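Local coordinates for protein endo-1,4-b-d-mannanase (Trichoderma reesei, PDB 1QNR) that probably hydrolyses the beta-1,4-linked mannose backbone of mannans at internal linkages, as a fungal endo-mannanase of glycoside hydrolase family 5, at residues Trp56-Asn62 with Tyr117-Tyr123; Pro109-Trp114 with Leu166-Arg171. All blocks are in the same frame, centred on the assembly; numbering follows the deposited sequence. Where two conformers were deposited one is given.

Contact 1 (Trp56-Asn62 with Tyr117-Tyr123); sequences WGFNDVN and YGGINAY
D60 and N62 both hold CG anti to the carbonyl carbon (chi1 -66° and -67°), which sends their polar ends over to 117-123, the first toward Y123 by way of water, the second onto A122 O. D60 grips twice. Its backbone N donates to Y117 O at 3.0 Å. Its carboxylate, a short acceptor-rich group, works through water: OD2 accepts a hydrogen bond from water 2 at 2.8 Å, and that water accepts one from Y123 OH at 2.7 Å. Water 1 joins the same OD2 to G119 N, weakly on the amide side. G118 suits its place because a CB would collide with D60 O; instead its CA makes a CA-H...O contact with that oxygen at 3.2 Å. G119 has positive phi, which a residue without a side chain adopts easily. N62, able to donate and accept at one tip, lays ND2 on A122 O at 3.0 Å; the bond is nearly straight (174°) and runs in the amide plane. The methyl of A122, small enough to sit close to the strand, rests near D60 CB. At the other end Y117 makes the apolar contacts: its CB lies against F58 CE1 at 4.1 Å, while the side chains of Y117 and W56 cross at about a right angle, Y117 CD2 meeting W56 CD1 at the edge of the indole. Q73 bonds both D60 OD1 and Y123 OH, and N125 holds N62 OD1. Strand 60-61 runs parallel to strand 73-74 in a small mixed sheet, so the contact lays that sheet's edge against helix 119-127, while W56 and F58 reach P109 on barrel strand 105-109.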
loop_
_atom_site.group_PDB
_atom_site.type_symbol
_atom_site.label_atom_id
_atom_site.label_comp_id
_atom_site.label_asym_id
_atom_site.label_seq_id
_atom_site.Cartn_x
_atom_site.Cartn_y
_atom_site.Cartn_z
ATOM N N TRP A 56 3.974 1.339 -6.080
ATOM C CA TRP A 56 2.812 0.923 -6.956
ATOM C C TRP A 56 3.174 -0.293 -7.806
ATOM O O TRP A 56 4.216 -0.371 -8.473
ATOM C CB TRP A 56 2.375 2.083 -7.865
ATOM C CG TRP A 56 1.557 3.171 -7.178
ATOM C CD1 TRP A 56 1.141 4.292 -7.860
ATOM C CD2 TRP A 56 1.006 3.267 -5.838
ATOM N NE1 TRP A 56 0.327 5.045 -7.039
ATOM C CE2 TRP A 56 0.250 4.465 -5.795
ATOM C CE3 TRP A 56 1.106 2.455 -4.669
ATOM C CZ2 TRP A 56 -0.475 4.887 -4.657
ATOM C CZ3 TRP A 56 0.383 2.925 -3.528
ATOM C CH2 TRP A 56 -0.401 4.137 -3.488
ATOM N N GLY A 57 2.229 -1.256 -7.893
ATOM C CA GLY A 57 2.404 -2.412 -8.801
ATOM C C GLY A 57 1.573 -2.305 -10.061
ATOM O O GLY A 57 1.422 -3.343 -10.778
ATOM N N PHE A 58 1.132 -1.093 -10.411
ATOM C CA PHE A 58 0.299 -0.805 -11.553
ATOM C C PHE A 58 0.739 0.495 -12.236
ATOM O O PHE A 58 1.351 1.372 -11.625
ATOM C CB PHE A 58 -1.218 -0.614 -11.109
ATOM C CG PHE A 58 -1.407 0.419 -9.986
ATOM C CD1 PHE A 58 -1.491 1.805 -10.315
ATOM C CD2 PHE A 58 -1.462 0.043 -8.656
ATOM C CE1 PHE A 58 -1.627 2.730 -9.281
ATOM C CE2 PHE A 58 -1.629 0.974 -7.614
ATOM C CZ PHE A 58 -1.704 2.328 -7.941
ATOM N N ASN A 59 0.380 0.544 -13.550
ATOM C CA ASN A 59 0.510 1.801 -14.326
ATOM C C ASN A 59 -0.293 1.537 -15.606
ATOM O O ASN A 59 0.158 0.961 -16.618
ATOM C CB ASN A 59 2.020 2.127 -14.602
ATOM C CG ASN A 59 2.187 3.519 -15.186
ATOM O OD1 ASN A 59 1.339 3.984 -15.951
ATOM N ND2 ASN A 59 3.285 4.243 -14.884
ATOM N N ASP A 60 -1.598 1.836 -15.516
ATOM C CA ASP A 60 -2.610 1.498 -16.518
ATOM C C ASP A 60 -2.911 2.656 -17.449
ATOM O O ASP A 60 -3.067 3.807 -16.982
ATOM C CB ASP A 60 -3.934 1.115 -15.781
ATOM C CG ASP A 60 -3.778 -0.168 -14.980
ATOM O OD1 ASP A 60 -3.298 -1.181 -15.631
ATOM O OD2 ASP A 60 -4.131 -0.252 -13.758
ATOM N N VAL A 61 -2.995 2.349 -18.732
ATOM C CA VAL A 61 -3.271 3.357 -19.787
ATOM C C VAL A 61 -4.328 2.792 -20.753
ATOM O O VAL A 61 -4.543 1.590 -20.824
ATOM C CB VAL A 61 -1.991 3.711 -20.589
ATOM C CG1 VAL A 61 -0.883 4.299 -19.704
ATOM C CG2 VAL A 61 -1.471 2.509 -21.398
ATOM N N ASN A 62 -4.978 3.724 -21.451
ATOM C CA ASN A 62 -5.919 3.319 -22.534
ATOM C C ASN A 62 -5.302 3.567 -23.906
ATOM O O ASN A 62 -5.680 2.896 -24.875
ATOM C CB ASN A 62 -7.248 4.068 -22.419
ATOM C CG ASN A 62 -8.009 3.660 -21.172
ATOM O OD1 ASN A 62 -8.295 4.505 -20.300
ATOM N ND2 ASN A 62 -8.360 2.380 -20.998
ATOM N N TYR A 117 -2.438 7.153 -12.519
ATOM C CA TYR A 117 -1.843 5.961 -13.126
ATOM C C TYR A 117 -2.956 4.980 -13.549
ATOM O O TYR A 117 -2.778 3.745 -13.504
ATOM C CB TYR A 117 -0.728 5.356 -12.253
ATOM C CG TYR A 117 0.323 6.386 -11.925
ATOM C CD1 TYR A 117 1.288 6.753 -12.879
ATOM C CD2 TYR A 117 0.327 7.080 -10.719
ATOM C CE1 TYR A 117 2.231 7.762 -12.657
ATOM C CE2 TYR A 117 1.259 8.123 -10.478
ATOM C CZ TYR A 117 2.165 8.418 -11.449
ATOM O OH TYR A 117 3.139 9.421 -11.148
ATOM N N GLY A 118 -4.065 5.556 -14.063
ATOM C CA GLY A 118 -5.159 4.808 -14.707
ATOM C C GLY A 118 -6.298 4.449 -13.792
ATOM O O GLY A 118 -7.413 4.985 -13.855
ATOM N N GLY A 119 -6.077 3.472 -12.892
ATOM C CA GLY A 119 -7.047 3.093 -11.877
ATOM C C GLY A 119 -8.234 2.323 -12.462
ATOM O O GLY A 119 -8.331 1.993 -13.665
ATOM N N ILE A 120 -9.269 2.180 -11.590
ATOM C CA ILE A 120 -10.576 1.609 -11.927
ATOM C C ILE A 120 -11.084 2.381 -13.170
ATOM O O ILE A 120 -11.698 1.750 -14.063
ATOM C CB ILE A 120 -11.566 1.678 -10.741
ATOM C CG1 ILE A 120 -11.161 0.542 -9.761
ATOM C CG2 ILE A 120 -13.036 1.533 -11.232
ATOM C CD1 ILE A 120 -11.978 0.459 -8.456
ATOM N N ASN A 121 -10.926 3.713 -13.232
ATOM C CA ASN A 121 -11.426 4.492 -14.391
ATOM C C ASN A 121 -10.843 4.024 -15.702
ATOM O O ASN A 121 -11.588 3.998 -16.731
ATOM C CB ASN A 121 -11.138 6.004 -14.178
ATOM C CG ASN A 121 -11.680 6.863 -15.322
ATOM O OD1 ASN A 121 -10.930 7.493 -16.088
ATOM N ND2 ASN A 121 -12.977 6.911 -15.312
ATOM N N ALA A 122 -9.584 3.578 -15.781
ATOM C CA ALA A 122 -9.023 3.076 -17.055
ATOM C C ALA A 122 -9.742 1.771 -17.423
ATOM O O ALA A 122 -9.964 1.490 -18.645
ATOM C CB ALA A 122 -7.517 2.868 -16.900
ATOM N N TYR A 123 -10.104 0.877 -16.480
ATOM C CA TYR A 123 -10.929 -0.304 -16.790
ATOM C C TYR A 123 -12.313 0.111 -17.246
ATOM O O TYR A 123 -12.820 -0.521 -18.224
ATOM C CB TYR A 123 -10.961 -1.194 -15.545
ATOM C CG TYR A 123 -9.740 -1.985 -15.180
ATOM C CD1 TYR A 123 -8.712 -1.393 -14.435
ATOM C CD2 TYR A 123 -9.571 -3.347 -15.558
ATOM C CE1 TYR A 123 -7.564 -2.103 -14.085
ATOM C CE2 TYR A 123 -8.438 -4.082 -15.219
ATOM C CZ TYR A 123 -7.462 -3.449 -14.449
ATOM O OH TYR A 123 -6.340 -4.195 -14.104
HETATM O O HOH W 1 -4.469 1.294 -11.596
HETATM O O HOH W 2 -4.508 -2.796 -12.699
#

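Contact 2 (Pro109-Trp114 with Leu166-Arg171); sequences PFVNNW and LGNEPR. With BMA (beta-D-mannopyranose), chain B; BMA (beta-D-mannopyranose), chain C.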
loop_
_atom_site.group_PDB
_atom_site.type_symbol
_atom_site.label_atom_id
_atom_site.label_comp_id
_atom_site.label_asym_id
_atom_site.label_seq_id
_atom_site.Cartn_x
_atom_site.Cartn_y
_atom_site.Cartn_z
ATOM N N PRO A 109 0.454 -3.104 -4.291
ATOM C CA PRO A 109 -0.955 -3.159 -4.736
ATOM C C PRO A 109 -1.064 -3.280 -6.253
ATOM O O PRO A 109 -0.254 -2.736 -7.021
ATOM C CB PRO A 109 -1.571 -1.790 -4.234
ATOM C CG PRO A 109 -0.343 -0.882 -4.264
ATOM C CD PRO A 109 0.834 -1.746 -3.818
ATOM N N PHE A 110 -2.159 -3.961 -6.730
ATOM C CA PHE A 110 -2.355 -4.282 -8.141
ATOM C C PHE A 110 -3.186 -3.308 -8.968
ATOM O O PHE A 110 -3.071 -3.391 -10.206
ATOM C CB PHE A 110 -2.998 -5.700 -8.300
ATOM C CG PHE A 110 -2.257 -6.830 -7.620
ATOM C CD1 PHE A 110 -0.950 -7.157 -8.020
ATOM C CD2 PHE A 110 -2.881 -7.574 -6.618
ATOM C CE1 PHE A 110 -0.289 -8.222 -7.424
ATOM C CE2 PHE A 110 -2.183 -8.638 -6.012
ATOM C CZ PHE A 110 -0.896 -8.978 -6.416
ATOM N N VAL A 111 -3.972 -2.449 -8.329
ATOM C CA VAL A 111 -4.830 -1.472 -9.061
ATOM C C VAL A 111 -5.042 -0.278 -8.104
ATOM O O VAL A 111 -4.984 -0.414 -6.865
ATOM C CB VAL A 111 -6.184 -2.105 -9.481
ATOM C CG1 VAL A 111 -7.051 -2.477 -8.280
ATOM C CG2 VAL A 111 -6.949 -1.228 -10.494
ATOM N N ASN A 112 -5.349 0.880 -8.697
ATOM C CA ASN A 112 -5.707 2.077 -7.888
ATOM C C ASN A 112 -7.249 2.263 -7.887
ATOM O O ASN A 112 -7.872 2.151 -8.968
ATOM C CB ASN A 112 -5.089 3.324 -8.535
ATOM C CG ASN A 112 -4.931 4.474 -7.516
ATOM O OD1 ASN A 112 -5.381 4.436 -6.368
ATOM N ND2 ASN A 112 -4.206 5.520 -7.923
ATOM N N ASN A 113 -7.813 2.608 -6.696
ATOM C CA ASN A 113 -9.227 3.022 -6.712
ATOM C C ASN A 113 -9.355 4.324 -7.507
ATOM O O ASN A 113 -10.332 4.537 -8.258
ATOM C CB ASN A 113 -9.711 3.261 -5.269
ATOM C CG ASN A 113 -11.202 3.573 -5.214
ATOM O OD1 ASN A 113 -12.006 2.645 -5.420
ATOM N ND2 ASN A 113 -11.618 4.795 -4.886
ATOM N N TRP A 114 -8.366 5.195 -7.369
ATOM C CA TRP A 114 -8.385 6.528 -7.990
ATOM C C TRP A 114 -7.761 6.570 -9.360
ATOM O O TRP A 114 -7.105 5.589 -9.784
ATOM C CB TRP A 114 -7.633 7.530 -7.027
ATOM C CG TRP A 114 -8.154 7.433 -5.622
ATOM C CD1 TRP A 114 -7.488 6.879 -4.534
ATOM C CD2 TRP A 114 -9.444 7.815 -5.126
ATOM N NE1 TRP A 114 -8.282 6.899 -3.405
ATOM C CE2 TRP A 114 -9.488 7.471 -3.742
ATOM C CE3 TRP A 114 -10.616 8.324 -5.717
ATOM C CZ2 TRP A 114 -10.616 7.708 -2.945
ATOM C CZ3 TRP A 114 -11.726 8.588 -4.922
ATOM C CH2 TRP A 114 -11.722 8.252 -3.540
ATOM N N LEU A 166 -4.547 -6.061 -2.644
ATOM C CA LEU A 166 -5.540 -6.106 -3.731
ATOM C C LEU A 166 -5.649 -4.765 -4.428
ATOM O O LEU A 166 -5.764 -4.767 -5.701
ATOM C CB LEU A 166 -6.882 -6.624 -3.185
ATOM C CG LEU A 166 -6.880 -7.971 -2.447
ATOM C CD1 LEU A 166 -8.356 -8.467 -2.314
ATOM C CD2 LEU A 166 -5.984 -9.007 -3.102
ATOM N N GLY A 167 -5.645 -3.616 -3.735
ATOM C CA GLY A 167 -5.656 -2.337 -4.469
ATOM C C GLY A 167 -5.258 -1.233 -3.493
ATOM O O GLY A 167 -5.139 -1.415 -2.266
ATOM N N ASN A 168 -5.033 -0.041 -4.094
ATOM C CA ASN A 168 -4.850 1.153 -3.256
ATOM C C ASN A 168 -6.230 1.770 -2.933
ATOM O O ASN A 168 -6.868 2.333 -3.856
ATOM C CB ASN A 168 -4.000 2.196 -3.952
ATOM C CG ASN A 168 -3.832 3.470 -3.092
ATOM O OD1 ASN A 168 -3.441 3.410 -1.906
ATOM N ND2 ASN A 168 -4.158 4.601 -3.701
ATOM N N GLU A 169 -6.645 1.723 -1.660
ATOM C CA GLU A 169 -7.866 2.428 -1.166
ATOM C C GLU A 169 -9.127 1.998 -1.873
ATOM O O GLU A 169 -9.961 2.864 -2.232
ATOM C CB GLU A 169 -7.725 4.000 -1.219
ATOM C CG GLU A 169 -6.421 4.388 -0.469
ATOM C CD GLU A 169 -6.300 5.867 -0.236
ATOM O OE1 GLU A 169 -6.866 6.706 -0.961
ATOM O OE2 GLU A 169 -5.499 6.219 0.663
ATOM N N PRO A 170 -9.429 0.705 -2.094
ATOM C CA PRO A 170 -10.691 0.310 -2.748
ATOM C C PRO A 170 -11.895 0.900 -2.004
ATOM O O PRO A 170 -11.979 0.811 -0.762
ATOM C CB PRO A 170 -10.694 -1.217 -2.659
ATOM C CG PRO A 170 -9.685 -1.559 -1.607
ATOM C CD PRO A 170 -8.619 -0.480 -1.649
ATOM N N ARG A 171 -12.845 1.464 -2.774
ATOM C CA ARG A 171 -14.118 1.959 -2.244
ATOM C C ARG A 171 -15.230 1.520 -3.184
ATOM O O ARG A 171 -14.987 1.243 -4.379
ATOM C CB ARG A 171 -14.194 3.497 -2.133
ATOM C CG ARG A 171 -13.154 4.128 -1.164
ATOM C CD ARG A 171 -13.473 5.648 -1.176
ATOM N NE ARG A 171 -12.611 6.369 -0.237
ATOM C CZ ARG A 171 -12.801 7.671 0.099
ATOM N NH1 ARG A 171 -13.801 8.357 -0.469
ATOM N NH2 ARG A 171 -11.942 8.210 0.950
HETATM C C1 BMA B . -9.769 11.070 -1.653
HETATM C C2 BMA B . -8.854 11.448 -2.843
HETATM C C3 BMA B . -7.695 10.455 -2.957
HETATM C C4 BMA B . -7.020 10.265 -1.605
HETATM C C5 BMA B . -8.004 9.950 -0.476
HETATM C C6 BMA B . -7.336 10.104 0.938
HETATM O O2 BMA B . -8.312 12.764 -2.660
HETATM O O3 BMA B . -6.752 10.813 -3.930
HETATM O O4 BMA B . -6.048 9.219 -1.760
HETATM O O5 BMA B . -8.998 11.045 -0.409
HETATM O O6 BMA B . -8.386 9.604 1.776
HETATM C C1 BMA C . -14.247 12.865 0.573
HETATM C C2 BMA C . -13.166 12.062 1.327
HETATM C C3 BMA C . -11.779 12.191 0.657
HETATM C C4 BMA C . -11.888 11.842 -0.831
HETATM C C5 BMA C . -13.011 12.693 -1.509
HETATM C C6 BMA C . -13.124 12.593 -3.009
HETATM O O1 BMA C . -15.521 12.599 1.157
HETATM O O2 BMA C . -13.547 10.678 1.385
HETATM O O3 BMA C . -10.939 11.194 1.297
HETATM O O4 BMA C . -10.711 12.113 -1.553
HETATM O O5 BMA C . -14.258 12.343 -0.809
HETATM O O6 BMA C . -13.778 11.446 -3.540
#
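W114 NE1 donates to E169 OE1 at 2.8 Å, on the carboxylate's anti lone pair; E169 has two deposited conformers, and this holds for one of them. That oxygen also accepts a hydrogen bond from O4 of the chain B mannose at 2.8 Å, so one atom links tryptophan and sugar. The indole spreads one face beneath this mannose, CE2 lying 3.6 Å from its C3, a flat apolar surface suited to sugar C-H groups; N113 ND2 sits over the opposite face. R171, extended from CG to NE, reaches past the ring's edge, with W114 CZ2 over one face of its guanidinium. Its NH1 donates to O2 of the chain C mannose at 3.0 Å, NH2 donates to O2 and O3 of that sugar, and E205 forms a salt bridge with NH2. These loops follow neighbouring parallel strands, 105-109 and 161-165, of a TIM barrel, and N168-E169-P170 matches the Asn-Glu-Pro sequence that in family 5 relatives carries a catalytic glutamate. Behind this shell, N168 ND2 donates to N112 OD1 at 2.9 Å, in its own amide plane but above the carbonyl plane of N112, and R54 holds N168 OD1. The backbones are bridged by N168 N to V111 O, at 2.8 Å, and by N113 N to N168 O. N113 has CG anti to its N (chi1 -175°), which takes OD1 to the backbone N of R171 at 3.0 Å.

How the contacts relate
Following the chain, barrel strand 52-54 leads into 56-62, and barrel strand 105-109 later leads into 109-114. Residues 117-123 come next and close contact 1 back onto 56-62; only after helix 138-155 and strand 161-165 does 166-171 close contact 2. The two closures therefore cross: 109-114 lies inside the loop of contact 1, and its partner lies beyond it. Their centres are 10 Å apart and they touch, with a probable hydrogen bond from I120 N to N112 O and F58 packed against the backbone oxygens of P109 and F110. Together they join the loops after three successive barrel strands, 52-54, 105-109 and 161-165, to helix 119-127.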